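Local coordinates for ATP-dependent DNA helicase (Mycobacterium smegmatis, PDB 5V9X), which probably couples ATP hydrolysis to 3'-to-5' movement along single-stranded DNA and so unwinds RNA:DNA duplexes, at residues 636-649 against 662-674. Residues are numbered along the deposited sequence; the frame is centred on the assembly and turned at random.
Sequences FTGELASLDRKAFD and TDNLHQLLREQRE
F648 is a knob in a hole formed by T662, L665, H666 and L669, where helix 661-676 packs against helices 627-640 and 645-653. Segments 645-649 and 662-674 run at 128° to each other. F648 CZ lies 3.6 Å from L665 CG, at the ring edge. The CG of F648 is anti to the backbone N (chi1 -167°), which carries the ring across to helix 661-676. H666 turns its ring edge to one face of F648, with CD2 over the ring centre, in a T-shaped stack with ring centroids 5.0 Å apart and planes at 73°. Aliphatic contacts continue the packing. L669 CB meets A641 CB at 4.0 Å, just past the end of helix 627-640, and L669 CD2 touches T637 CG2. L665 CD2 meets L640 CD2 at 3.8 Å.

R645 carries the charged part of the contact. Its chain is bent at chi2, and R645 CD rests against H666 CD2 at 3.6 Å. R645 NE makes a salt bridge to the syn lone pair of D649 OD1 at 3.0 Å, within its own helix. Across the contact, R645 NH2 makes one to D663 OD1 at 2.7 Å, from above that carboxylate plane. Both oxygens lie near the guanidinium plane, so two carboxylates fix its rotation. F636 also reaches helix 433-448, and Q672 OE1 accepts a hydrogen bond from F866 N of helix 865-870. The contact thus combines an apolar interior with a charged network at its border, where R645 probably offsets the negative charge of both aspartates and ties helices 645-653 and 661-676 together.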
loop_
_atom_site.group_PDB
_atom_site.type_symbol
_atom_site.label_atom_id
_atom_site.label_comp_id
_atom_site.label_asym_id
_atom_site.label_seq_id
_atom_site.Cartn_x
_atom_site.Cartn_y
_atom_site.Cartn_z
ATOM N N PHE A 636 -1.895 12.037 -21.016
ATOM C CA PHE A 636 -3.341 12.223 -21.066
ATOM C C PHE A 636 -3.699 13.701 -21.138
ATOM O O PHE A 636 -4.573 14.096 -21.917
ATOM C CB PHE A 636 -3.991 11.565 -19.844
ATOM C CG PHE A 636 -5.444 11.922 -19.650
ATOM C CD1 PHE A 636 -6.445 11.129 -20.185
ATOM C CD2 PHE A 636 -5.808 13.040 -18.908
ATOM C CE1 PHE A 636 -7.781 11.453 -19.997
ATOM C CE2 PHE A 636 -7.141 13.367 -18.722
ATOM C CZ PHE A 636 -8.127 12.572 -19.266
ATOM N N THR A 637 -3.042 14.529 -20.324
ATOM C CA THR A 637 -3.345 15.955 -20.310
ATOM C C THR A 637 -3.002 16.598 -21.646
ATOM O O THR A 637 -3.798 17.363 -22.203
ATOM C CB THR A 637 -2.589 16.642 -19.172
ATOM O OG1 THR A 637 -2.970 16.053 -17.921
ATOM C CG2 THR A 637 -2.904 18.129 -19.145
ATOM N N GLY A 638 -1.817 16.296 -22.176
ATOM C CA GLY A 638 -1.435 16.850 -23.464
ATOM C C GLY A 638 -2.368 16.422 -24.580
ATOM O O GLY A 638 -2.809 17.244 -25.387
ATOM N N GLU A 639 -2.693 15.127 -24.633
ATOM C CA GLU A 639 -3.520 14.611 -25.721
ATOM C C GLU A 639 -4.896 15.263 -25.731
ATOM O O GLU A 639 -5.334 15.799 -26.756
ATOM C CB GLU A 639 -3.653 13.092 -25.614
ATOM C CG GLU A 639 -4.550 12.493 -26.690
ATOM C CD GLU A 639 -4.470 10.981 -26.754
ATOM O OE1 GLU A 639 -5.446 10.315 -26.354
ATOM O OE2 GLU A 639 -3.430 10.460 -27.207
ATOM N N LEU A 640 -5.595 15.233 -24.594
ATOM C CA LEU A 640 -6.965 15.731 -24.564
ATOM C C LEU A 640 -7.039 17.252 -24.623
ATOM O O LEU A 640 -8.083 17.791 -25.007
ATOM C CB LEU A 640 -7.689 15.210 -23.322
ATOM C CG LEU A 640 -8.250 13.789 -23.461
ATOM C CD1 LEU A 640 -7.164 12.728 -23.305
ATOM C CD2 LEU A 640 -9.388 13.550 -22.484
ATOM N N ALA A 641 -5.966 17.956 -24.269
ATOM C CA ALA A 641 -5.931 19.405 -24.421
ATOM C C ALA A 641 -5.678 19.844 -25.859
ATOM O O ALA A 641 -5.376 21.019 -26.088
ATOM C CB ALA A 641 -4.866 20.013 -23.503
ATOM N N SER A 642 -5.797 18.934 -26.829
ATOM C CA SER A 642 -5.563 19.273 -28.227
ATOM C C SER A 642 -6.600 18.627 -29.140
ATOM O O SER A 642 -6.297 18.295 -30.291
ATOM C CB SER A 642 -4.156 18.857 -28.660
ATOM O OG SER A 642 -3.968 17.462 -28.500
ATOM N N LEU A 643 -7.823 18.446 -28.653
ATOM C CA LEU A 643 -8.869 17.759 -29.396
ATOM C C LEU A 643 -10.056 18.688 -29.590
ATOM O O LEU A 643 -10.473 19.372 -28.648
ATOM C CB LEU A 643 -9.328 16.492 -28.668
ATOM C CG LEU A 643 -8.296 15.404 -28.382
ATOM C CD1 LEU A 643 -8.925 14.289 -27.561
ATOM C CD2 LEU A 643 -7.715 14.856 -29.675
ATOM N N ASP A 644 -10.600 18.704 -30.805
ATOM C CA ASP A 644 -11.900 19.316 -31.016
ATOM C C ASP A 644 -12.923 18.642 -30.108
ATOM O O ASP A 644 -12.750 17.499 -29.681
ATOM C CB ASP A 644 -12.322 19.210 -32.483
ATOM C CG ASP A 644 -12.320 17.776 -32.995
ATOM O OD1 ASP A 644 -11.876 16.870 -32.258
ATOM O OD2 ASP A 644 -12.765 17.554 -34.141
ATOM N N ARG A 645 -14.000 19.370 -29.805
ATOM C CA ARG A 645 -14.979 18.873 -28.842
ATOM C C ARG A 645 -15.548 17.514 -29.239
ATOM O O ARG A 645 -16.011 16.771 -28.368
ATOM C CB ARG A 645 -16.106 19.892 -28.668
ATOM C CG ARG A 645 -17.030 19.607 -27.491
ATOM C CD ARG A 645 -16.268 19.567 -26.172
ATOM N NE ARG A 645 -17.139 19.200 -25.057
ATOM C CZ ARG A 645 -17.789 20.073 -24.295
ATOM N NH1 ARG A 645 -17.668 21.374 -24.521
ATOM N NH2 ARG A 645 -18.562 19.646 -23.306
ATOM N N LYS A 646 -15.497 17.159 -30.524
ATOM C CA LYS A 646 -15.997 15.866 -30.976
ATOM C C LYS A 646 -15.112 14.737 -30.464
ATOM O O LYS A 646 -15.551 13.934 -29.635
ATOM C CB LYS A 646 -16.091 15.827 -32.503
ATOM C CG LYS A 646 -16.882 16.978 -33.112
ATOM C CD LYS A 646 -18.210 17.188 -32.395
ATOM C CE LYS A 646 -18.246 18.536 -31.682
ATOM N NZ LYS A 646 -19.382 18.639 -30.725
ATOM N N ALA A 647 -13.866 14.668 -30.949
ATOM C CA ALA A 647 -12.931 13.652 -30.472
ATOM C C ALA A 647 -12.778 13.697 -28.958
ATOM O O ALA A 647 -12.560 12.661 -28.320
ATOM C CB ALA A 647 -11.570 13.832 -31.145
ATOM N N PHE A 648 -12.893 14.890 -28.372
ATOM C CA PHE A 648 -12.861 15.022 -26.920
ATOM C C PHE A 648 -14.009 14.252 -26.277
ATOM O O PHE A 648 -13.803 13.477 -25.334
ATOM C CB PHE A 648 -12.922 16.502 -26.543
ATOM C CG PHE A 648 -12.594 16.781 -25.106
ATOM C CD1 PHE A 648 -11.308 17.138 -24.734
ATOM C CD2 PHE A 648 -13.573 16.699 -24.127
ATOM C CE1 PHE A 648 -11.002 17.399 -23.415
ATOM C CE2 PHE A 648 -13.272 16.958 -22.806
ATOM C CZ PHE A 648 -11.986 17.309 -22.449
ATOM N N ASP A 649 -15.232 14.454 -26.778
ATOM C CA ASP A 649 -16.389 13.779 -26.199
ATOM C C ASP A 649 -16.300 12.268 -26.379
ATOM O O ASP A 649 -16.632 11.509 -25.461
ATOM C CB ASP A 649 -17.679 14.320 -26.819
ATOM C CG ASP A 649 -17.975 15.746 -26.395
ATOM O OD1 ASP A 649 -17.223 16.289 -25.558
ATOM O OD2 ASP A 649 -18.957 16.328 -26.904
ATOM N N THR A 662 -17.267 15.812 -18.583
ATOM C CA THR A 662 -16.697 16.273 -19.845
ATOM C C THR A 662 -16.573 17.793 -19.875
ATOM O O THR A 662 -15.547 18.329 -20.309
ATOM C CB THR A 662 -17.543 15.787 -21.023
ATOM O OG1 THR A 662 -17.581 14.355 -21.033
ATOM C CG2 THR A 662 -16.954 16.278 -22.334
ATOM N N ASP A 663 -17.610 18.502 -19.420
ATOM C CA ASP A 663 -17.568 19.962 -19.417
ATOM C C ASP A 663 -16.419 20.481 -18.562
ATOM O O ASP A 663 -15.688 21.390 -18.975
ATOM C CB ASP A 663 -18.897 20.525 -18.911
ATOM C CG ASP A 663 -20.007 20.428 -19.941
ATOM O OD1 ASP A 663 -19.746 20.712 -21.130
ATOM O OD2 ASP A 663 -21.141 20.072 -19.556
ATOM N N ASN A 664 -16.237 19.908 -17.372
ATOM C CA ASN A 664 -15.254 20.443 -16.436
ATOM C C ASN A 664 -13.826 20.118 -16.852
ATOM O O ASN A 664 -12.919 20.921 -16.614
ATOM C CB ASN A 664 -15.531 19.913 -15.033
ATOM C CG ASN A 664 -16.720 20.581 -14.388
ATOM O OD1 ASN A 664 -16.591 21.636 -13.770
ATOM N ND2 ASN A 664 -17.891 19.973 -14.533
ATOM N N LEU A 665 -13.600 18.947 -17.449
ATOM C CA LEU A 665 -12.266 18.629 -17.947
ATOM C C LEU A 665 -11.887 19.543 -19.104
ATOM O O LEU A 665 -10.775 20.082 -19.145
ATOM C CB LEU A 665 -12.195 17.164 -18.379
ATOM C CG LEU A 665 -10.883 16.772 -19.061
ATOM C CD1 LEU A 665 -9.714 16.947 -18.104
ATOM C CD2 LEU A 665 -10.949 15.348 -19.585
ATOM N N HIS A 666 -12.805 19.723 -20.056
ATOM C CA HIS A 666 -12.549 20.608 -21.185
ATOM C C HIS A 666 -12.277 22.029 -20.712
ATOM O O HIS A 666 -11.311 22.668 -21.145
ATOM C CB HIS A 666 -13.735 20.580 -22.150
ATOM C CG HIS A 666 -13.474 21.277 -23.448
ATOM N ND1 HIS A 666 -13.394 22.649 -23.554
ATOM C CD2 HIS A 666 -13.275 20.790 -24.696
ATOM C CE1 HIS A 666 -13.153 22.976 -24.811
ATOM N NE2 HIS A 666 -13.076 21.868 -25.525
ATOM N N GLN A 667 -13.123 22.538 -19.816
ATOM C CA GLN A 667 -12.933 23.889 -19.302
ATOM C C GLN A 667 -11.615 24.013 -18.549
ATOM O O GLN A 667 -10.910 25.022 -18.675
ATOM C CB GLN A 667 -14.101 24.275 -18.397
ATOM C CG GLN A 667 -14.065 25.720 -17.951
ATOM C CD GLN A 667 -14.772 25.940 -16.634
ATOM O OE1 GLN A 667 -15.310 25.006 -16.040
ATOM N NE2 GLN A 667 -14.767 27.182 -16.163
ATOM N N LEU A 668 -11.268 22.994 -17.760
ATOM C CA LEU A 668 -10.015 23.023 -17.008
ATOM C C LEU A 668 -8.819 23.150 -17.941
ATOM O O LEU A 668 -7.939 23.992 -17.732
ATOM C CB LEU A 668 -9.895 21.763 -16.150
ATOM C CG LEU A 668 -8.559 21.527 -15.446
ATOM C CD1 LEU A 668 -8.282 22.618 -14.428
ATOM C CD2 LEU A 668 -8.549 20.161 -14.788
ATOM N N LEU A 669 -8.773 22.321 -18.985
ATOM C CA LEU A 669 -7.638 22.352 -19.900
ATOM C C LEU A 669 -7.643 23.617 -20.746
ATOM O O LEU A 669 -6.581 24.181 -21.033
ATOM C CB LEU A 669 -7.650 21.106 -20.782
ATOM C CG LEU A 669 -7.546 19.803 -19.989
ATOM C CD1 LEU A 669 -7.679 18.596 -20.900
ATOM C CD2 LEU A 669 -6.236 19.761 -19.220
ATOM N N ARG A 670 -8.826 24.079 -21.154
ATOM C CA ARG A 670 -8.916 25.340 -21.885
ATOM C C ARG A 670 -8.352 26.489 -21.059
ATOM O O ARG A 670 -7.503 27.251 -21.535
ATOM C CB ARG A 670 -10.369 25.618 -22.280
ATOM C CG ARG A 670 -10.564 26.949 -22.987
ATOM C CD ARG A 670 -11.995 27.148 -23.462
ATOM N NE ARG A 670 -12.971 27.027 -22.383
ATOM C CZ ARG A 670 -13.184 27.955 -21.454
ATOM N NH1 ARG A 670 -12.479 29.077 -21.456
ATOM N NH2 ARG A 670 -14.099 27.755 -20.515
ATOM N N GLU A 671 -8.804 26.619 -19.807
ATOM C CA GLU A 671 -8.327 27.705 -18.954
ATOM C C GLU A 671 -6.833 27.588 -18.685
ATOM O O GLU A 671 -6.121 28.599 -18.655
ATOM C CB GLU A 671 -9.099 27.722 -17.637
ATOM C CG GLU A 671 -10.554 28.130 -17.758
ATOM C CD GLU A 671 -11.223 28.255 -16.405
ATOM O OE1 GLU A 671 -10.552 28.698 -15.448
ATOM O OE2 GLU A 671 -12.415 27.902 -16.293
ATOM N N GLN A 672 -6.339 26.366 -18.466
ATOM C CA GLN A 672 -4.902 26.182 -18.292
ATOM C C GLN A 672 -4.153 26.551 -19.564
ATOM O O GLN A 672 -3.067 27.141 -19.507
ATOM C CB GLN A 672 -4.594 24.740 -17.893
ATOM C CG GLN A 672 -3.125 24.494 -17.598
ATOM C CD GLN A 672 -2.632 25.310 -16.420
ATOM O OE1 GLN A 672 -3.359 25.520 -15.453
ATOM N NE2 GLN A 672 -1.395 25.783 -16.501
ATOM N N ARG A 673 -4.723 26.214 -20.721
ATOM C CA ARG A 673 -4.130 26.618 -21.990
ATOM C C ARG A 673 -4.171 28.134 -22.154
ATOM O O ARG A 673 -3.206 28.737 -22.633
ATOM C CB ARG A 673 -4.857 25.919 -23.141
ATOM C CG ARG A 673 -3.978 25.548 -24.324
ATOM C CD ARG A 673 -4.705 24.627 -25.300
ATOM N NE ARG A 673 -5.993 25.171 -25.728
ATOM C CZ ARG A 673 -7.175 24.686 -25.356
ATOM N NH1 ARG A 673 -7.242 23.634 -24.550
ATOM N NH2 ARG A 673 -8.293 25.248 -25.796
ATOM N N GLU A 674 -5.273 28.769 -21.747
ATOM C CA GLU A 674 -5.364 30.222 -21.843
ATOM C C GLU A 674 -4.400 30.914 -20.889
ATOM O O GLU A 674 -3.992 32.052 -21.141
ATOM C CB GLU A 674 -6.793 30.684 -21.561
ATOM C CG GLU A 674 -7.816 30.242 -22.592
ATOM C CD GLU A 674 -9.233 30.602 -22.188
ATOM O OE1 GLU A 674 -9.408 31.224 -21.119
ATOM O OE2 GLU A 674 -10.172 30.261 -22.938
#